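PDB 3JS6: ParM protein from Staphylococcus aureus, which probably drives segregation of the plasmid pSK41 by assembling into dynamic actin-like filaments. Local coordinates for residues A161-T166 with I197-Q202; Y186-F191 with I295-G300; S272-V277 with D306-Y311. All coordinates share one frame; numbering follows the deposited sequence.

Interaction 1 (A161-T166 with I197-Q202); sequences AQPMGT and IIDTYQ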
# COMPACT_ATOMS: atom_id res chain seq x y z
N ALA A 161 -7.49 -7.39 -6.30
CA ALA A 161 -6.09 -7.37 -6.76
C ALA A 161 -5.56 -5.95 -6.50
O ALA A 161 -6.27 -4.97 -6.75
CB ALA A 161 -6.01 -7.70 -8.25
N GLN A 162 -4.33 -5.82 -6.03
CA GLN A 162 -3.79 -4.50 -5.69
C GLN A 162 -3.90 -3.39 -6.72
O GLN A 162 -4.27 -2.25 -6.37
CB GLN A 162 -2.34 -4.62 -5.24
CG GLN A 162 -2.10 -5.80 -4.36
CD GLN A 162 -0.79 -5.72 -3.63
OE1 GLN A 162 0.25 -5.38 -4.21
NE2 GLN A 162 -0.82 -6.02 -2.33
N PRO A 163 -3.57 -3.68 -7.99
CA PRO A 163 -3.67 -2.63 -9.01
C PRO A 163 -5.09 -2.10 -9.14
O PRO A 163 -5.30 -0.99 -9.62
CB PRO A 163 -3.20 -3.32 -10.30
CG PRO A 163 -2.30 -4.41 -9.80
CD PRO A 163 -3.04 -4.93 -8.57
N MSE A 164 -6.08 -2.91 -8.72
CA MSE A 164 -7.48 -2.48 -8.82
C MSE A 164 -7.80 -1.32 -7.89
O MSE A 164 -8.66 -0.48 -8.19
CB MSE A 164 -8.43 -3.64 -8.52
CG MSE A 164 -9.38 -4.00 -9.66
SE MSE A 164 -10.31 -2.50 -10.53
CE MSE A 164 -11.18 -3.55 -11.92
N GLY A 165 -7.14 -1.28 -6.74
CA GLY A 165 -7.38 -0.20 -5.80
C GLY A 165 -7.00 1.11 -6.46
O GLY A 165 -7.70 2.10 -6.37
N THR A 166 -5.86 1.08 -7.14
CA THR A 166 -5.34 2.25 -7.84
C THR A 166 -6.31 2.67 -8.95
O THR A 166 -6.67 3.83 -9.04
CB THR A 166 -3.94 1.92 -8.41
OG1 THR A 166 -3.05 1.67 -7.32
CG2 THR A 166 -3.40 3.08 -9.23
N ILE A 197 6.19 -2.23 -12.39
CA ILE A 197 5.10 -3.11 -12.76
C ILE A 197 4.01 -2.52 -13.66
O ILE A 197 3.52 -1.43 -13.39
CB ILE A 197 4.38 -3.62 -11.48
CG1 ILE A 197 5.40 -3.94 -10.39
CG2 ILE A 197 3.51 -4.82 -11.79
CD1 ILE A 197 6.34 -5.04 -10.74
N ILE A 198 3.63 -3.24 -14.70
CA ILE A 198 2.56 -2.79 -15.58
C ILE A 198 1.45 -3.83 -15.52
O ILE A 198 1.70 -5.02 -15.75
CB ILE A 198 3.00 -2.64 -17.04
CG1 ILE A 198 3.93 -1.42 -17.21
CG2 ILE A 198 1.77 -2.46 -17.94
CD1 ILE A 198 5.25 -1.49 -16.43
N ASP A 199 0.24 -3.38 -15.20
CA ASP A 199 -0.93 -4.24 -15.12
C ASP A 199 -1.96 -3.62 -16.03
O ASP A 199 -2.34 -2.45 -15.87
CB ASP A 199 -1.48 -4.30 -13.68
CG ASP A 199 -0.67 -5.23 -12.81
OD1 ASP A 199 -0.78 -6.45 -12.99
OD2 ASP A 199 0.09 -4.74 -11.96
N THR A 200 -2.42 -4.40 -16.99
CA THR A 200 -3.39 -3.93 -17.97
C THR A 200 -4.77 -4.52 -17.77
O THR A 200 -4.93 -5.70 -17.48
CB THR A 200 -2.86 -4.21 -19.38
OG1 THR A 200 -1.68 -3.41 -19.59
CG2 THR A 200 -3.88 -3.89 -20.44
N TYR A 201 -5.77 -3.66 -17.90
CA TYR A 201 -7.16 -4.04 -17.70
C TYR A 201 -7.98 -3.69 -18.93
O TYR A 201 -7.80 -2.64 -19.53
CB TYR A 201 -7.73 -3.29 -16.48
CG TYR A 201 -7.29 -3.85 -15.15
CD1 TYR A 201 -5.98 -3.71 -14.70
CD2 TYR A 201 -8.19 -4.56 -14.36
CE1 TYR A 201 -5.57 -4.30 -13.48
CE2 TYR A 201 -7.80 -5.15 -13.16
CZ TYR A 201 -6.49 -5.02 -12.73
OH TYR A 201 -6.12 -5.64 -11.56
N GLN A 202 -8.90 -4.57 -19.30
CA GLN A 202 -9.78 -4.34 -20.43
C GLN A 202 -11.18 -4.72 -19.96
O GLN A 202 -11.41 -5.84 -19.47
CB GLN A 202 -9.37 -5.20 -21.62
CG GLN A 202 -10.35 -5.15 -22.80
CD GLN A 202 -10.11 -3.97 -23.73
OE1 GLN A 202 -9.08 -3.90 -24.39
NE2 GLN A 202 -11.07 -3.05 -23.78

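Interaction 2 (Y186-F191 with I295-G300); sequences YSVLDF and IVTGGG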
# COMPACT_ATOMS: atom_id res chain seq x y z
N TYR A 186 -7.07 0.12 -19.74
CA TYR A 186 -6.28 0.96 -18.85
C TYR A 186 -5.09 0.21 -18.35
O TYR A 186 -5.16 -1.00 -18.18
CB TYR A 186 -7.10 1.36 -17.62
CG TYR A 186 -8.29 2.22 -17.93
CD1 TYR A 186 -9.40 1.69 -18.56
CD2 TYR A 186 -8.28 3.59 -17.63
CE1 TYR A 186 -10.49 2.50 -18.90
CE2 TYR A 186 -9.35 4.40 -17.97
CZ TYR A 186 -10.45 3.85 -18.60
OH TYR A 186 -11.53 4.63 -18.94
N SER A 187 -4.01 0.93 -18.08
CA SER A 187 -2.84 0.27 -17.56
C SER A 187 -2.39 1.02 -16.33
O SER A 187 -2.56 2.24 -16.22
CB SER A 187 -1.72 0.23 -18.60
OG SER A 187 -2.07 -0.63 -19.68
N VAL A 188 -1.87 0.27 -15.39
CA VAL A 188 -1.34 0.85 -14.17
C VAL A 188 0.16 0.64 -14.29
O VAL A 188 0.62 -0.50 -14.37
CB VAL A 188 -1.83 0.12 -12.92
CG1 VAL A 188 -1.14 0.73 -11.66
CG2 VAL A 188 -3.34 0.22 -12.82
N LEU A 189 0.90 1.75 -14.33
CA LEU A 189 2.36 1.77 -14.46
C LEU A 189 2.92 2.14 -13.08
O LEU A 189 2.94 3.32 -12.68
CB LEU A 189 2.76 2.82 -15.53
CG LEU A 189 4.24 3.21 -15.61
CD1 LEU A 189 5.08 1.96 -15.86
CD2 LEU A 189 4.47 4.24 -16.73
N ASP A 190 3.39 1.13 -12.35
CA ASP A 190 3.87 1.29 -10.98
C ASP A 190 5.41 1.30 -10.82
O ASP A 190 6.05 0.25 -10.91
CB ASP A 190 3.23 0.15 -10.16
CG ASP A 190 3.51 0.23 -8.68
OD1 ASP A 190 2.83 -0.50 -7.95
OD2 ASP A 190 4.40 1.00 -8.24
N PHE A 191 5.99 2.47 -10.58
CA PHE A 191 7.44 2.61 -10.39
C PHE A 191 7.78 2.31 -8.94
O PHE A 191 7.68 3.18 -8.07
CB PHE A 191 7.90 4.03 -10.75
CG PHE A 191 7.84 4.34 -12.21
CD1 PHE A 191 6.78 5.08 -12.74
CD2 PHE A 191 8.83 3.87 -13.07
CE1 PHE A 191 6.71 5.35 -14.09
CE2 PHE A 191 8.78 4.14 -14.44
CZ PHE A 191 7.72 4.88 -14.95
N ILE A 295 -2.23 4.97 -15.62
CA ILE A 295 -2.12 5.62 -14.32
C ILE A 295 -0.69 5.37 -13.88
O ILE A 295 -0.21 4.22 -13.87
CB ILE A 295 -3.12 4.98 -13.31
CG1 ILE A 295 -4.56 5.41 -13.64
CG2 ILE A 295 -2.85 5.46 -11.92
CD1 ILE A 295 -5.24 4.61 -14.65
N VAL A 296 0.01 6.44 -13.54
CA VAL A 296 1.41 6.35 -13.12
C VAL A 296 1.38 6.38 -11.62
O VAL A 296 0.91 7.36 -11.04
CB VAL A 296 2.20 7.54 -13.66
CG1 VAL A 296 3.68 7.41 -13.33
CG2 VAL A 296 1.97 7.64 -15.16
N THR A 297 1.87 5.33 -10.97
CA THR A 297 1.85 5.27 -9.51
C THR A 297 3.19 4.74 -8.95
O THR A 297 4.14 4.54 -9.71
CB THR A 297 0.65 4.38 -9.06
OG1 THR A 297 0.42 4.56 -7.66
CG2 THR A 297 0.92 2.90 -9.34
N GLY A 298 3.28 4.55 -7.64
CA GLY A 298 4.52 4.06 -7.06
C GLY A 298 5.41 5.20 -6.57
O GLY A 298 5.20 6.36 -6.92
N GLY A 299 6.41 4.87 -5.75
CA GLY A 299 7.30 5.89 -5.23
C GLY A 299 7.98 6.69 -6.33
O GLY A 299 8.38 7.84 -6.14
N GLY A 300 8.12 6.08 -7.49
CA GLY A 300 8.77 6.77 -8.58
C GLY A 300 7.86 7.64 -9.44
O GLY A 300 8.34 8.38 -10.29

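Interaction 3 (S272-V277 with D306-Y311); sequences SLIEEV and DSLSHY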
# COMPACT_ATOMS: atom_id res chain seq x y z
N SER A 272 16.58 6.93 -20.70
CA SER A 272 16.66 5.53 -21.07
C SER A 272 15.59 4.69 -20.37
O SER A 272 15.06 3.74 -20.94
CB SER A 272 18.05 4.98 -20.73
OG SER A 272 18.45 5.37 -19.42
N LEU A 273 15.30 5.03 -19.12
CA LEU A 273 14.28 4.30 -18.38
C LEU A 273 12.95 4.45 -19.11
O LEU A 273 12.26 3.47 -19.39
CB LEU A 273 14.19 4.87 -16.96
CG LEU A 273 13.35 4.15 -15.90
CD1 LEU A 273 13.89 4.49 -14.53
CD2 LEU A 273 11.89 4.54 -16.02
N ILE A 274 12.60 5.69 -19.46
CA ILE A 274 11.33 5.93 -20.14
C ILE A 274 11.27 5.31 -21.53
O ILE A 274 10.22 4.82 -21.95
CB ILE A 274 11.02 7.44 -20.22
CG1 ILE A 274 10.79 7.99 -18.80
CG2 ILE A 274 9.79 7.66 -21.07
CD1 ILE A 274 10.40 9.46 -18.76
N GLU A 275 12.38 5.33 -22.25
CA GLU A 275 12.36 4.74 -23.59
C GLU A 275 12.14 3.24 -23.45
O GLU A 275 11.42 2.62 -24.22
CB GLU A 275 13.67 5.03 -24.32
CG GLU A 275 13.91 4.16 -25.55
CD GLU A 275 13.04 4.54 -26.74
OE1 GLU A 275 11.80 4.39 -26.66
OE2 GLU A 275 13.60 5.00 -27.75
N GLU A 276 12.76 2.64 -22.45
CA GLU A 276 12.60 1.21 -22.26
C GLU A 276 11.16 0.86 -21.89
O GLU A 276 10.57 -0.07 -22.45
CB GLU A 276 13.54 0.70 -21.16
CG GLU A 276 13.37 -0.78 -20.91
CD GLU A 276 14.41 -1.32 -19.95
OE1 GLU A 276 15.60 -1.02 -20.14
OE2 GLU A 276 14.03 -2.05 -19.01
N VAL A 277 10.58 1.62 -20.97
CA VAL A 277 9.22 1.33 -20.53
C VAL A 277 8.21 1.46 -21.65
O VAL A 277 7.40 0.57 -21.87
CB VAL A 277 8.81 2.23 -19.34
CG1 VAL A 277 7.42 1.85 -18.87
CG2 VAL A 277 9.80 2.07 -18.20
N ASP A 306 6.30 13.82 -15.13
CA ASP A 306 6.53 14.94 -16.03
C ASP A 306 7.07 14.53 -17.39
O ASP A 306 6.49 14.86 -18.41
CB ASP A 306 7.47 15.96 -15.39
CG ASP A 306 6.86 16.60 -14.17
OD1 ASP A 306 5.65 16.93 -14.23
OD2 ASP A 306 7.58 16.78 -13.16
N SER A 307 8.17 13.79 -17.41
CA SER A 307 8.74 13.38 -18.68
C SER A 307 7.80 12.49 -19.46
O SER A 307 7.71 12.59 -20.69
CB SER A 307 10.07 12.69 -18.44
OG SER A 307 10.99 13.60 -17.87
N LEU A 308 7.09 11.60 -18.77
CA LEU A 308 6.14 10.71 -19.44
C LEU A 308 5.08 11.52 -20.17
O LEU A 308 4.71 11.21 -21.30
CB LEU A 308 5.48 9.77 -18.43
CG LEU A 308 6.41 8.65 -17.95
CD1 LEU A 308 5.84 7.91 -16.73
CD2 LEU A 308 6.62 7.72 -19.10
N SER A 309 4.59 12.56 -19.50
CA SER A 309 3.55 13.41 -20.06
C SER A 309 3.97 14.10 -21.34
O SER A 309 3.12 14.43 -22.17
CB SER A 309 3.13 14.45 -19.03
OG SER A 309 2.31 13.87 -18.02
N HIS A 310 5.27 14.34 -21.51
CA HIS A 310 5.77 14.99 -22.72
C HIS A 310 6.14 13.93 -23.74
O HIS A 310 6.32 14.23 -24.92
CB HIS A 310 7.00 15.86 -22.40
CG HIS A 310 6.71 16.99 -21.46
ND1 HIS A 310 6.68 16.83 -20.09
CD2 HIS A 310 6.38 18.28 -21.70
CE1 HIS A 310 6.34 17.98 -19.52
NE2 HIS A 310 6.15 18.87 -20.48
N TYR A 311 6.24 12.70 -23.29
CA TYR A 311 6.58 11.59 -24.17
C TYR A 311 5.35 11.27 -25.02
O TYR A 311 5.46 11.02 -26.22
CB TYR A 311 7.02 10.39 -23.34
CG TYR A 311 7.52 9.23 -24.17
CD1 TYR A 311 6.68 8.18 -24.50
CD2 TYR A 311 8.84 9.21 -24.66
CE1 TYR A 311 7.12 7.14 -25.30
CE2 TYR A 311 9.29 8.17 -25.46
CZ TYR A 311 8.42 7.14 -25.78
OH TYR A 311 8.83 6.11 -26.60

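Interaction 1 (A161-T166 with I197-Q202)
Pro163 and Met164, in the opening turn of helix 162-166, settle on Asp199 and Tyr201 of strand 197-202, with Ala161 just ahead of the helix joining in. The short helix passes over the strand at 73°, the axes 9.7 Å apart, and the two share no hydrogen bond.

Apolar contacts with the tyrosine carry most of the join. Pro163 CB lies obliquely by the ring, 4.1 Å from Tyr201 CE1, and Met164, a selenomethionine, brings its methyl carbon CE obliquely to 3.9 Å from Tyr201 CE2, both from the same side of the ring plane. A bend at chi2 (-47°) sets the SE atom of Met164 5.2 Å from the ring centroid and 38° off the ring normal, an oblique Met-aromatic contact. Beyond the ring, the phenol oxygen ends among the starting residues of the helix, with Tyr201 OH 3.9 Å from Ala161 CB.

The second kind of contact pairs carbon with carboxylate. Pro163 presents CB and CG to Asp199, the side chains crossing obliquely. Pro163 CG stands 3.2 Å from Asp199 OD2, and Pro163 CB is 3.9 Å from Asp199 CB. The other oxygen, OD1, is engaged in a salt bridge to Arg206 on strand 205-214, whose side chain also touches Tyr201. Arg206 therefore contacts both residues under the helix start.

Met164 N donates to Ala161 O, just ahead of the helix, at 2.9 Å, as the chain turns from strand into helix.

Helix 162-169 follows directly on strand 148-161 of the N-terminal domain sheet and here reaches the sheet of the C-terminal domain. Its Gln-Pro-Met-Gly-Thr sequence is consistent with the first connecting motif of the actin superfamily, the interdomain helix of that fold.

Interaction 2 (Y186-F191 with I295-G300)
Leu189 and Val296 pair side by side in neighbouring parallel strands of the C-terminal, ribonuclease H-like sheet of the actin fold. Both side chains project to the face that helices 263-284 and 301-311 cover. Phe191 follows on that face, with CG anti to the carbonyl carbon (chi1 -70°); its ring receives Val296 CG1 in plane at the edge, 3.7 Å from CE1. A ring edge thus meets a branched methyl, while His304 meets the same phenylalanine edge-to-face.

Val188, Asp190, Ile295 and Thr297 occupy the face on the other side. Thr297 CG2, in the crowded position between backbone N and carbonyl carbon, touches both Val188 CG1 at 3.8 Å and Asp190 CB at 3.7 Å. Leu167 of helix 162-169 lies against Val188 and Ile295.

Backbone bonds in parallel register hold these groups in place; the one from Leu189 N to Ile295 O is 2.7 Å long and nearly straight, at 168°. Past Thr297 the chain turns through Gly298, whose positive phi suits glycine and where Asp190 OD2 and Phe191 O leave no room for a CB. The sequences Leu-Asp-Phe and Thr-Gly-Gly-Gly are consistent with the phosphate-2 and adenosine motifs of actin-like ATPases, here without nucleotide. At the turn, Asp190 OD2 comes within 3.3 Å of Gly298 CA, and Gly300 N donates to Phe191 O at 3.0 Å.

Interaction 3 (S272-V277 with D306-Y311)
Ile274 and Leu308, their CA atoms 7.1 Å apart, mark the nearest backbone approach of helices 272-277 and 306-311, which run at 51° to each other with axes 10.8 Å apart. This is helix-helix packing in the C-terminal domain of the actin-like fold: both helices lie on one face of its sheet, where Val277 and Leu308 rest on Leu189, and Leu273 and Leu308 on Phe191.

Ile274 carries most of the apolar contact, and its two arms divide the work. CG2, anti to the backbone N, approaches Leu308 CD2 at 3.7 Å and also lies over one face of the Tyr311 ring, 4.0 Å above its plane and offset toward the rim. The other arm extends through CG1, with an extended chi2 carrying CD1 outward to Ser307 CB. That carbon pair is only 3.3 Å apart, tighter than ordinary van der Waals contact, so the exact distance is doubtful. Gln270 and Met278 lie a turn before and a turn after Ile274 on helix 263-284. Ser307 OG is bound to Gln270, which adds a polar tie beside the apolar one, and Met278 touches both Leu308 and Tyr311.

Toward the surface the contact turns polar. Glu275 points away from the second helix at its base, but its bent chain brings OE1 back to 3.4 Å from Tyr311 OH, with the carboxylate and ring planes 79° apart.

In the last turn of the second helix the backbone bond from His310 N to Asp306 O is weak. The same carbonyl also accepts from His310 ND1, at 2.6 Å, the oxygen lying nearly in the imidazole plane but the donor 44° out of the carbonyl plane.

In the fold
From the N terminus the chain leaves the N-terminal domain sheet through helix 162-169, and interaction 1 closes some 30 residues later, when strand 196-202 comes beneath that helix. Strand 185-191 lies inside this loop but finds its partner 103 residues beyond, so interactions 1 and 2 cross; the two strands are sheet neighbours, and Thr166 packs on Ile295. Interaction 3 opens within the long loop of interaction 2 and closes just past its end, so these cross too, whereas 1 and 3 follow in series. Leu189 and Phe191 pack against Leu273, Val277 and Leu308, placing the C-terminal domain sheet between the interdomain helix and the helix pair.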